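Local coordinates for protein rhamnosidase B (Bacillus sp., PDB 2OKX) that probably cleaves terminal alpha-L-rhamnose from rhamnose-containing glycosides, as a calcium-containing, inverting glycoside hydrolase of family 78, at residues 206-211 against 418-423; 402-407 against 436-441; 504-509 against 833-838. All coordinates share one frame; numbering follows the deposited sequence.

Contact 1: residues 206-211 against 418-423. With CA (calcium ion), chain C.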
loop_
_atom_site.group_PDB
_atom_site.type_symbol
_atom_site.label_atom_id
_atom_site.label_comp_id
_atom_site.label_asym_id
_atom_site.label_seq_id
_atom_site.Cartn_x
_atom_site.Cartn_y
_atom_site.Cartn_z
ATOM N N ALA A 206 -3.172 -14.797 -17.780
ATOM C CA ALA A 206 -2.525 -16.048 -18.155
ATOM C C ALA A 206 -3.512 -17.176 -18.400
ATOM O O ALA A 206 -3.339 -17.967 -19.324
ATOM C CB ALA A 206 -1.526 -16.472 -17.072
ATOM N N SER A 207 -4.550 -17.254 -17.574
ATOM C CA SER A 207 -5.521 -18.328 -17.720
ATOM C C SER A 207 -6.842 -18.030 -17.030
ATOM O O SER A 207 -6.980 -17.036 -16.312
ATOM C CB SER A 207 -4.952 -19.610 -17.113
ATOM O OG SER A 207 -4.770 -19.456 -15.707
ATOM N N ILE A 208 -7.820 -18.895 -17.266
ATOM C CA ILE A 208 -9.103 -18.764 -16.601
ATOM C C ILE A 208 -9.091 -19.954 -15.668
ATOM O O ILE A 208 -9.043 -21.103 -16.110
ATOM C CB ILE A 208 -10.289 -18.861 -17.572
ATOM C CG1 ILE A 208 -10.300 -17.626 -18.482
ATOM C CG2 ILE A 208 -11.603 -18.972 -16.771
ATOM C CD1 ILE A 208 -11.524 -17.504 -19.362
ATOM N N GLN A 209 -9.103 -19.673 -14.374
ATOM C CA GLN A 209 -9.048 -20.716 -13.366
ATOM C C GLN A 209 -10.356 -21.464 -13.173
ATOM O O GLN A 209 -10.350 -22.673 -12.963
ATOM C CB GLN A 209 -8.606 -20.115 -12.036
ATOM C CG GLN A 209 -8.549 -21.119 -10.901
ATOM C CD GLN A 209 -8.022 -20.497 -9.633
ATOM O OE1 GLN A 209 -6.860 -20.097 -9.564
ATOM N NE2 GLN A 209 -8.874 -20.400 -8.622
ATOM N N SER A 210 -11.476 -20.752 -13.240
ATOM C CA SER A 210 -12.768 -21.399 -13.053
ATOM C C SER A 210 -13.936 -20.542 -13.504
ATOM O O SER A 210 -13.793 -19.343 -13.755
ATOM C CB SER A 210 -12.972 -21.742 -11.575
ATOM O OG SER A 210 -13.067 -20.558 -10.796
ATOM N N LEU A 211 -15.092 -21.189 -13.610
ATOM C CA LEU A 211 -16.335 -20.529 -13.973
ATOM C C LEU A 211 -17.349 -21.145 -13.023
ATOM O O LEU A 211 -17.340 -22.353 -12.800
ATOM C CB LEU A 211 -16.718 -20.810 -15.433
ATOM C CG LEU A 211 -17.951 -20.032 -15.918
ATOM C CD1 LEU A 211 -17.926 -19.887 -17.428
ATOM C CD2 LEU A 211 -19.213 -20.735 -15.463
ATOM N N ASN A 418 -11.240 -17.072 -24.918
ATOM C CA ASN A 418 -10.995 -15.945 -25.817
ATOM C C ASN A 418 -11.019 -14.623 -25.063
ATOM O O ASN A 418 -10.426 -13.637 -25.503
ATOM C CB ASN A 418 -12.061 -15.892 -26.921
ATOM C CG ASN A 418 -11.942 -17.031 -27.917
ATOM O OD1 ASN A 418 -12.879 -17.305 -28.674
ATOM N ND2 ASN A 418 -10.790 -17.690 -27.938
ATOM N N ALA A 419 -11.713 -14.600 -23.929
ATOM C CA ALA A 419 -11.827 -13.384 -23.135
ATOM C C ALA A 419 -10.493 -12.858 -22.611
ATOM O O ALA A 419 -10.359 -11.666 -22.340
ATOM C CB ALA A 419 -12.793 -13.616 -21.968
ATOM N N ILE A 420 -9.505 -13.734 -22.470
ATOM C CA ILE A 420 -8.209 -13.296 -21.959
ATOM C C ILE A 420 -7.106 -13.334 -23.010
ATOM O O ILE A 420 -5.935 -13.165 -22.681
ATOM C CB ILE A 420 -7.753 -14.162 -20.776
ATOM C CG1 ILE A 420 -7.611 -15.619 -21.227
ATOM C CG2 ILE A 420 -8.746 -14.036 -19.629
ATOM C CD1 ILE A 420 -6.821 -16.493 -20.263
ATOM N N LEU A 421 -7.487 -13.552 -24.266
ATOM C CA LEU A 421 -6.525 -13.628 -25.364
ATOM C C LEU A 421 -6.628 -12.443 -26.320
ATOM O O LEU A 421 -7.718 -11.930 -26.578
ATOM C CB LEU A 421 -6.740 -14.926 -26.154
ATOM C CG LEU A 421 -6.563 -16.240 -25.385
ATOM C CD1 LEU A 421 -6.923 -17.414 -26.279
ATOM C CD2 LEU A 421 -5.124 -16.362 -24.899
ATOM N N PRO A 422 -5.486 -11.978 -26.848
ATOM C CA PRO A 422 -5.522 -10.850 -27.781
ATOM C C PRO A 422 -5.855 -11.373 -29.179
ATOM O O PRO A 422 -4.994 -11.430 -30.060
ATOM C CB PRO A 422 -4.112 -10.276 -27.676
ATOM C CG PRO A 422 -3.279 -11.501 -27.446
ATOM C CD PRO A 422 -4.103 -12.292 -26.445
ATOM N N VAL A 423 -7.115 -11.768 -29.359
ATOM C CA VAL A 423 -7.609 -12.306 -30.628
ATOM C C VAL A 423 -8.919 -11.614 -31.003
ATOM O O VAL A 423 -9.563 -10.997 -30.158
ATOM C CB VAL A 423 -7.872 -13.835 -30.536
ATOM C CG1 VAL A 423 -6.576 -14.570 -30.235
ATOM C CG2 VAL A 423 -8.907 -14.135 -29.451
HETATM CA CA CA C . -10.701 -9.657 -28.432
HETATM O O HOH W 1 -10.799 -11.822 -27.618
HETATM O O HOH W 2 -8.646 -9.338 -27.399
HETATM O O HOH W 3 -12.852 -9.869 -29.477
#

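Contact 2: residues 402-407 against 436-441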
loop_
_atom_site.group_PDB
_atom_site.type_symbol
_atom_site.label_atom_id
_atom_site.label_comp_id
_atom_site.label_asym_id
_atom_site.label_seq_id
_atom_site.Cartn_x
_atom_site.Cartn_y
_atom_site.Cartn_z
ATOM N N VAL A 402 -17.478 -12.460 -0.583
ATOM C CA VAL A 402 -17.116 -13.157 0.644
ATOM C C VAL A 402 -18.223 -14.127 1.030
ATOM O O VAL A 402 -17.957 -15.245 1.461
ATOM C CB VAL A 402 -16.875 -12.166 1.797
ATOM C CG1 VAL A 402 -16.683 -12.919 3.111
ATOM C CG2 VAL A 402 -15.648 -11.327 1.487
ATOM N N TRP A 403 -19.471 -13.699 0.887
ATOM C CA TRP A 403 -20.584 -14.584 1.199
ATOM C C TRP A 403 -21.425 -14.794 -0.040
ATOM O O TRP A 403 -22.146 -13.895 -0.477
ATOM C CB TRP A 403 -21.457 -14.018 2.327
ATOM C CG TRP A 403 -22.645 -14.898 2.680
ATOM C CD1 TRP A 403 -22.791 -16.234 2.419
ATOM C CD2 TRP A 403 -23.819 -14.502 3.404
ATOM N NE1 TRP A 403 -23.982 -16.692 2.938
ATOM C CE2 TRP A 403 -24.631 -15.651 3.548
ATOM C CE3 TRP A 403 -24.261 -13.290 3.947
ATOM C CZ2 TRP A 403 -25.863 -15.623 4.216
ATOM C CZ3 TRP A 403 -25.489 -13.260 4.614
ATOM C CH2 TRP A 403 -26.273 -14.422 4.739
ATOM N N ARG A 404 -21.299 -15.982 -0.615
ATOM C CA ARG A 404 -22.055 -16.365 -1.795
ATOM C C ARG A 404 -23.014 -17.439 -1.298
ATOM O O ARG A 404 -22.584 -18.479 -0.803
ATOM C CB ARG A 404 -21.125 -16.938 -2.878
ATOM C CG ARG A 404 -20.139 -15.927 -3.460
ATOM C CD ARG A 404 -19.148 -16.586 -4.418
ATOM N NE ARG A 404 -18.379 -17.640 -3.757
ATOM C CZ ARG A 404 -17.561 -18.479 -4.382
ATOM N NH1 ARG A 404 -17.389 -18.395 -5.695
ATOM N NH2 ARG A 404 -16.933 -19.424 -3.699
ATOM N N THR A 405 -24.312 -17.171 -1.410
ATOM C CA THR A 405 -25.330 -18.117 -0.971
ATOM C C THR A 405 -25.348 -19.341 -1.884
ATOM O O THR A 405 -25.899 -20.387 -1.540
ATOM C CB THR A 405 -26.710 -17.444 -0.948
ATOM O OG1 THR A 405 -26.967 -16.829 -2.217
ATOM C CG2 THR A 405 -26.746 -16.372 0.133
ATOM N N LEU A 406 -24.732 -19.194 -3.051
ATOM C CA LEU A 406 -24.623 -20.272 -4.022
ATOM C C LEU A 406 -23.289 -20.118 -4.745
ATOM O O LEU A 406 -22.945 -19.026 -5.182
ATOM C CB LEU A 406 -25.757 -20.208 -5.050
ATOM C CG LEU A 406 -25.553 -21.144 -6.247
ATOM C CD1 LEU A 406 -25.695 -22.587 -5.788
ATOM C CD2 LEU A 406 -26.558 -20.826 -7.344
ATOM N N ALA A 407 -22.549 -21.216 -4.858
ATOM C CA ALA A 407 -21.256 -21.227 -5.544
ATOM C C ALA A 407 -21.146 -22.602 -6.184
ATOM O O ALA A 407 -20.766 -23.572 -5.534
ATOM C CB ALA A 407 -20.120 -21.006 -4.550
ATOM N N ASP A 436 -25.794 -15.953 -11.185
ATOM C CA ASP A 436 -24.850 -15.105 -11.902
ATOM C C ASP A 436 -23.692 -15.942 -12.451
ATOM O O ASP A 436 -23.504 -17.092 -12.057
ATOM C CB ASP A 436 -24.295 -14.039 -10.957
ATOM C CG ASP A 436 -25.387 -13.264 -10.237
ATOM O OD1 ASP A 436 -25.111 -12.751 -9.133
ATOM O OD2 ASP A 436 -26.512 -13.159 -10.775
ATOM N N CYS A 437 -22.910 -15.349 -13.345
ATOM C CA CYS A 437 -21.772 -16.038 -13.940
ATOM C C CYS A 437 -20.472 -15.477 -13.378
ATOM O O CYS A 437 -20.129 -14.328 -13.631
ATOM C CB CYS A 437 -21.775 -15.865 -15.461
ATOM S SG CYS A 437 -20.412 -16.715 -16.298
ATOM N N GLU A 438 -19.756 -16.296 -12.614
ATOM C CA GLU A 438 -18.495 -15.866 -12.025
ATOM C C GLU A 438 -17.286 -16.464 -12.743
ATOM O O GLU A 438 -17.175 -17.680 -12.885
ATOM C CB GLU A 438 -18.433 -16.265 -10.553
ATOM C CG GLU A 438 -17.060 -16.043 -9.917
ATOM C CD GLU A 438 -16.912 -16.780 -8.603
ATOM O OE1 GLU A 438 -17.475 -16.317 -7.587
ATOM O OE2 GLU A 438 -16.241 -17.833 -8.593
ATOM N N LEU A 439 -16.388 -15.599 -13.190
ATOM C CA LEU A 439 -15.165 -16.031 -13.852
ATOM C C LEU A 439 -13.993 -15.673 -12.948
ATOM O O LEU A 439 -13.925 -14.554 -12.450
ATOM C CB LEU A 439 -14.981 -15.294 -15.179
ATOM C CG LEU A 439 -15.484 -15.894 -16.491
ATOM C CD1 LEU A 439 -16.926 -16.319 -16.373
ATOM C CD2 LEU A 439 -15.299 -14.859 -17.594
ATOM N N VAL A 440 -13.085 -16.617 -12.717
ATOM C CA VAL A 440 -11.895 -16.316 -11.924
ATOM C C VAL A 440 -10.764 -16.265 -12.941
ATOM O O VAL A 440 -10.385 -17.285 -13.519
ATOM C CB VAL A 440 -11.597 -17.389 -10.851
ATOM C CG1 VAL A 440 -10.273 -17.067 -10.157
ATOM C CG2 VAL A 440 -12.711 -17.403 -9.810
ATOM N N ILE A 441 -10.263 -15.058 -13.173
ATOM C CA ILE A 441 -9.201 -14.807 -14.137
ATOM C C ILE A 441 -7.862 -14.782 -13.412
ATOM O O ILE A 441 -7.699 -14.029 -12.460
ATOM C CB ILE A 441 -9.410 -13.432 -14.818
ATOM C CG1 ILE A 441 -10.805 -13.366 -15.455
ATOM C CG2 ILE A 441 -8.327 -13.183 -15.845
ATOM C CD1 ILE A 441 -11.051 -14.408 -16.501
#

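Contact 3: residues 504-509 against 833-838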
loop_
_atom_site.group_PDB
_atom_site.type_symbol
_atom_site.label_atom_id
_atom_site.label_comp_id
_atom_site.label_asym_id
_atom_site.label_seq_id
_atom_site.Cartn_x
_atom_site.Cartn_y
_atom_site.Cartn_z
ATOM N N GLY A 504 -3.958 -4.052 -6.609
ATOM C CA GLY A 504 -2.908 -5.052 -6.675
ATOM C C GLY A 504 -3.567 -6.387 -6.394
ATOM O O GLY A 504 -4.340 -6.508 -5.441
ATOM N N PHE A 505 -3.280 -7.386 -7.219
ATOM C CA PHE A 505 -3.882 -8.703 -7.052
ATOM C C PHE A 505 -3.323 -9.654 -8.104
ATOM O O PHE A 505 -2.620 -9.232 -9.021
ATOM C CB PHE A 505 -5.398 -8.593 -7.254
ATOM C CG PHE A 505 -5.785 -8.154 -8.642
ATOM C CD1 PHE A 505 -6.033 -9.091 -9.641
ATOM C CD2 PHE A 505 -5.839 -6.802 -8.968
ATOM C CE1 PHE A 505 -6.325 -8.690 -10.945
ATOM C CE2 PHE A 505 -6.129 -6.387 -10.274
ATOM C CZ PHE A 505 -6.372 -7.334 -11.265
ATOM N N ARG A 506 -3.627 -10.938 -7.960
ATOM C CA ARG A 506 -3.207 -11.918 -8.949
ATOM C C ARG A 506 -4.447 -12.519 -9.606
ATOM O O ARG A 506 -4.475 -12.726 -10.814
ATOM C CB ARG A 506 -2.380 -13.055 -8.328
ATOM C CG ARG A 506 -2.235 -14.229 -9.296
ATOM C CD ARG A 506 -1.197 -15.290 -8.907
ATOM N NE ARG A 506 -1.293 -16.426 -9.826
ATOM C CZ ARG A 506 -0.583 -17.551 -9.740
ATOM N NH1 ARG A 506 0.309 -17.721 -8.774
ATOM N NH2 ARG A 506 -0.794 -18.530 -10.611
ATOM N N TYR A 507 -5.470 -12.792 -8.802
ATOM C CA TYR A 507 -6.701 -13.405 -9.303
ATOM C C TYR A 507 -7.851 -12.410 -9.305
ATOM O O TYR A 507 -8.079 -11.722 -8.318
ATOM C CB TYR A 507 -7.085 -14.598 -8.426
ATOM C CG TYR A 507 -5.958 -15.584 -8.226
ATOM C CD1 TYR A 507 -5.750 -16.636 -9.126
ATOM C CD2 TYR A 507 -5.099 -15.467 -7.137
ATOM C CE1 TYR A 507 -4.710 -17.553 -8.936
ATOM C CE2 TYR A 507 -4.060 -16.372 -6.938
ATOM C CZ TYR A 507 -3.873 -17.411 -7.836
ATOM O OH TYR A 507 -2.868 -18.320 -7.607
ATOM N N LEU A 508 -8.579 -12.347 -10.414
ATOM C CA LEU A 508 -9.705 -11.434 -10.519
ATOM C C LEU A 508 -11.029 -12.174 -10.629
ATOM O O LEU A 508 -11.237 -12.978 -11.542
ATOM C CB LEU A 508 -9.544 -10.524 -11.739
ATOM C CG LEU A 508 -10.624 -9.450 -11.932
ATOM C CD1 LEU A 508 -10.491 -8.384 -10.851
ATOM C CD2 LEU A 508 -10.478 -8.812 -13.306
ATOM N N PHE A 509 -11.919 -11.921 -9.681
ATOM C CA PHE A 509 -13.241 -12.523 -9.732
ATOM C C PHE A 509 -14.061 -11.552 -10.570
ATOM O O PHE A 509 -14.278 -10.412 -10.161
ATOM C CB PHE A 509 -13.862 -12.635 -8.335
ATOM C CG PHE A 509 -13.341 -13.787 -7.528
ATOM C CD1 PHE A 509 -12.078 -13.738 -6.944
ATOM C CD2 PHE A 509 -14.115 -14.931 -7.358
ATOM C CE1 PHE A 509 -11.593 -14.819 -6.199
ATOM C CE2 PHE A 509 -13.641 -16.015 -6.616
ATOM C CZ PHE A 509 -12.377 -15.958 -6.037
ATOM N N ARG A 833 6.585 -22.829 -2.530
ATOM C CA ARG A 833 5.825 -24.067 -2.412
ATOM C C ARG A 833 4.352 -23.757 -2.656
ATOM O O ARG A 833 3.636 -24.553 -3.262
ATOM C CB ARG A 833 6.015 -24.691 -1.026
ATOM C CG ARG A 833 5.355 -26.070 -0.864
ATOM C CD ARG A 833 3.929 -25.975 -0.305
ATOM N NE ARG A 833 3.267 -27.284 -0.272
ATOM C CZ ARG A 833 2.714 -27.872 -1.330
ATOM N NH1 ARG A 833 2.732 -27.270 -2.512
ATOM N NH2 ARG A 833 2.143 -29.064 -1.210
ATOM N N TYR A 834 3.910 -22.591 -2.195
ATOM C CA TYR A 834 2.522 -22.182 -2.375
ATOM C C TYR A 834 2.325 -21.321 -3.621
ATOM O O TYR A 834 1.380 -20.538 -3.710
ATOM C CB TYR A 834 2.021 -21.446 -1.125
ATOM C CG TYR A 834 1.928 -22.353 0.082
ATOM C CD1 TYR A 834 2.970 -22.432 1.009
ATOM C CD2 TYR A 834 0.828 -23.186 0.260
ATOM C CE1 TYR A 834 2.918 -23.323 2.082
ATOM C CE2 TYR A 834 0.765 -24.080 1.330
ATOM C CZ TYR A 834 1.814 -24.145 2.232
ATOM O OH TYR A 834 1.765 -25.051 3.269
ATOM N N ASP A 835 3.230 -21.482 -4.581
ATOM C CA ASP A 835 3.181 -20.770 -5.858
ATOM C C ASP A 835 3.252 -19.246 -5.763
ATOM O O ASP A 835 2.640 -18.537 -6.560
ATOM C CB ASP A 835 1.925 -21.190 -6.636
ATOM C CG ASP A 835 1.989 -20.803 -8.104
ATOM O OD1 ASP A 835 3.096 -20.826 -8.680
ATOM O OD2 ASP A 835 0.931 -20.490 -8.690
ATOM N N ALA A 836 4.008 -18.739 -4.797
ATOM C CA ALA A 836 4.155 -17.298 -4.647
ATOM C C ALA A 836 4.889 -16.727 -5.865
ATOM O O ALA A 836 5.778 -17.369 -6.425
ATOM C CB ALA A 836 4.938 -16.977 -3.370
ATOM N N THR A 837 4.505 -15.528 -6.286
ATOM C CA THR A 837 5.170 -14.891 -7.415
ATOM C C THR A 837 5.789 -13.594 -6.910
ATOM O O THR A 837 6.391 -12.838 -7.672
ATOM C CB THR A 837 4.182 -14.603 -8.575
ATOM O OG1 THR A 837 3.024 -13.926 -8.072
ATOM C CG2 THR A 837 3.758 -15.911 -9.246
ATOM N N THR A 838 5.624 -13.362 -5.609
ATOM C CA THR A 838 6.152 -12.191 -4.915
ATOM C C THR A 838 6.480 -12.613 -3.482
ATOM O O THR A 838 6.056 -13.679 -3.033
ATOM C CB THR A 838 5.125 -11.022 -4.888
ATOM O OG1 THR A 838 3.876 -11.486 -4.362
ATOM C CG2 THR A 838 4.900 -10.476 -6.290
HETATM O O HOH W 4 1.301 -15.750 -6.800
HETATM O O HOH W 5 -1.520 -21.469 -7.856
#

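Contact 1: residues 206-211 against 418-423
Ile420 carries nearly all of this contact, its side chain reaching the start of strand 207-215. At CB it branches. CG1 sits between the backbone N and the carbonyl carbon (chi1 61°), while CG2, anti to the carbonyl carbon, is the branch that turns to Ile208, 4.1 Å from its CG1. CG1 of Ile420 stays further back than CG2 and CD1 and carries the longer branch outward. Chi2 is extended, at 164°, and brings CD1 onto the backbone of the strand. There the methyl lies against Ser207, with CD1 3.4 Å from Ser207 CA and close to that residue's carbonyl carbon as well. It also reaches the peptides on both sides, 3.9 Å from Ala206 C and 4.0 Å from Ile208 N.

The two isoleucine side chains run at a slant to one another. Ile208 meets both branches of Ile420 through the single atom CG1, and it continues onto Val416 and Leu417 of helix 414-417. The contact is van der Waals packing, a methyl on backbone at one end and branch on branch at the other. It falls where Ala206 and Ser207 both face Asp442 in a classic beta bulge.

Beyond Ile420 the chain leaves a short 3-10 segment, passes an inverse gamma turn centred on Pro422, and arrives at the calcium ion. Val423 O binds the metal at 2.5 Å. Of the metal-bound waters, water 2 donates to Leu421 O, and water 1 is hydrogen-bonded to Asn418 O, so this loop supplies second-shell carbonyls too. With a third water, His522 O and two further atoms, the ion has seven ligands: a calcium site built largely from backbone carbonyls and water, reached by a loop packed against a sheet.

Contact 2: residues 402-407 against 436-441
Arg404 NH1 donates to Glu438 OE1 at 2.8 Å, and this salt bridge carries the contact; Arg404 and Glu438 are the two residues that meet across it. The bond is well short of straight, with an N-H...O angle of 138°. OE1 receives it on its syn lone pair, the side facing the other carboxylate oxygen, which leaves Glu438 OE2 only 3.2 Å from the same NH1. The guanidinium and carboxylate planes lie 7° apart, nearly coplanar, yet OE1 stands a little off the guanidinium plane. One nitrogen thus faces the carboxylate, in place of the paired, two-nitrogen grip of a bidentate bridge.

The arginine reaches this position by a bend. Its chain runs extended through chi2 and then folds at chi3, -59°, so that CD also comes alongside the acid, 3.6 Å from Glu438 OE1. The same fold brings one face of the guanidinium over Ala407, whose CB lies 3.6 Å above the plane and over its centre. Glu438 approaches from strand 436-443, and the two side chains meet at about a right angle. Its carboxylate packs beside a ring, with Glu438 CD 3.6 Å from Phe509 CD2. Since Glu438 is buried, the nearby arginine charge would be expected to favour its ionised form.

Arg404 follows helix 397-402, which Trp403 ends as the first residue to leave helical geometry, and it comes just before strand 406-410. That strand and 436-443 are not neighbours. Strand 207-215 runs between them, antiparallel to both, and the Glu438 side chain touches its Ser212. The salt bridge therefore spans an intervening strand, while Phe509 and Thr511 of strand 507-513 border the acid from the next strand of the sheet.

Contact 3: residues 504-509 against 833-838
Arg506 and Asp835 form the salt bridge here, and both terminal nitrogens turn to a single oxygen. NH1 bonds Asp835 OD2 at 2.8 Å with an angle of 151°; the bond from Arg506 NH2 to the same oxygen, 3.2 Å, is weak. OD2 lies near the guanidinium plane, but NH1 meets it from well above the carboxylate plane, the two planes standing 71° apart. Arg506 CG lies opposite the backbone N (chi1 166°), and the chain runs straight on to NE, carrying the guanidinium out to Asp835.

A water-mediated link runs alongside. Water 4 accepts from Arg506 NH1, donates to Asp835 O and bonds Thr837 OG1, which is also held by Glu446 N.

Thr837 CG2 packs 3.9 Å from Arg506 NH1. Within 504-509, Tyr507 OH lies 3.2 Å above the guanidinium plane of Arg506, over its centre. Replacing Arg506 by a leucine would probably leave Asp835 and Asp442, which pairs with NE, without this positive partner.

Asp835, with positive phi, is the C-prime residue of the Schellman motif ending helix 817-833. Through it the six-hairpin glycosidase domain, an alpha barrel, meets the corner between strands 503-505 and 507-513 of the concanavalin-like domain.

In the fold
From the N terminus, strand 207-215 opens contact 1, and some 200 residues follow before 418-423 returns to close it. Within that loop 402-407 opens contact 2, which closes only at 436-441, so the two cross. Contact 3 comes in series after both, a long excursion through the helical domain from 504-509 to 833-838. All three reach one mixed sheet: strand 207-215 pairs with 406-410 and with 436-443, which in turn pairs with 507-513. Contact 1 ties the calcium loop to this sheet, contact 2 joins the loop leading into strand 406-410 to strand 436-443, with 207-215 between these two strands, and contact 3 joins the sheet to the glycosidase barrel.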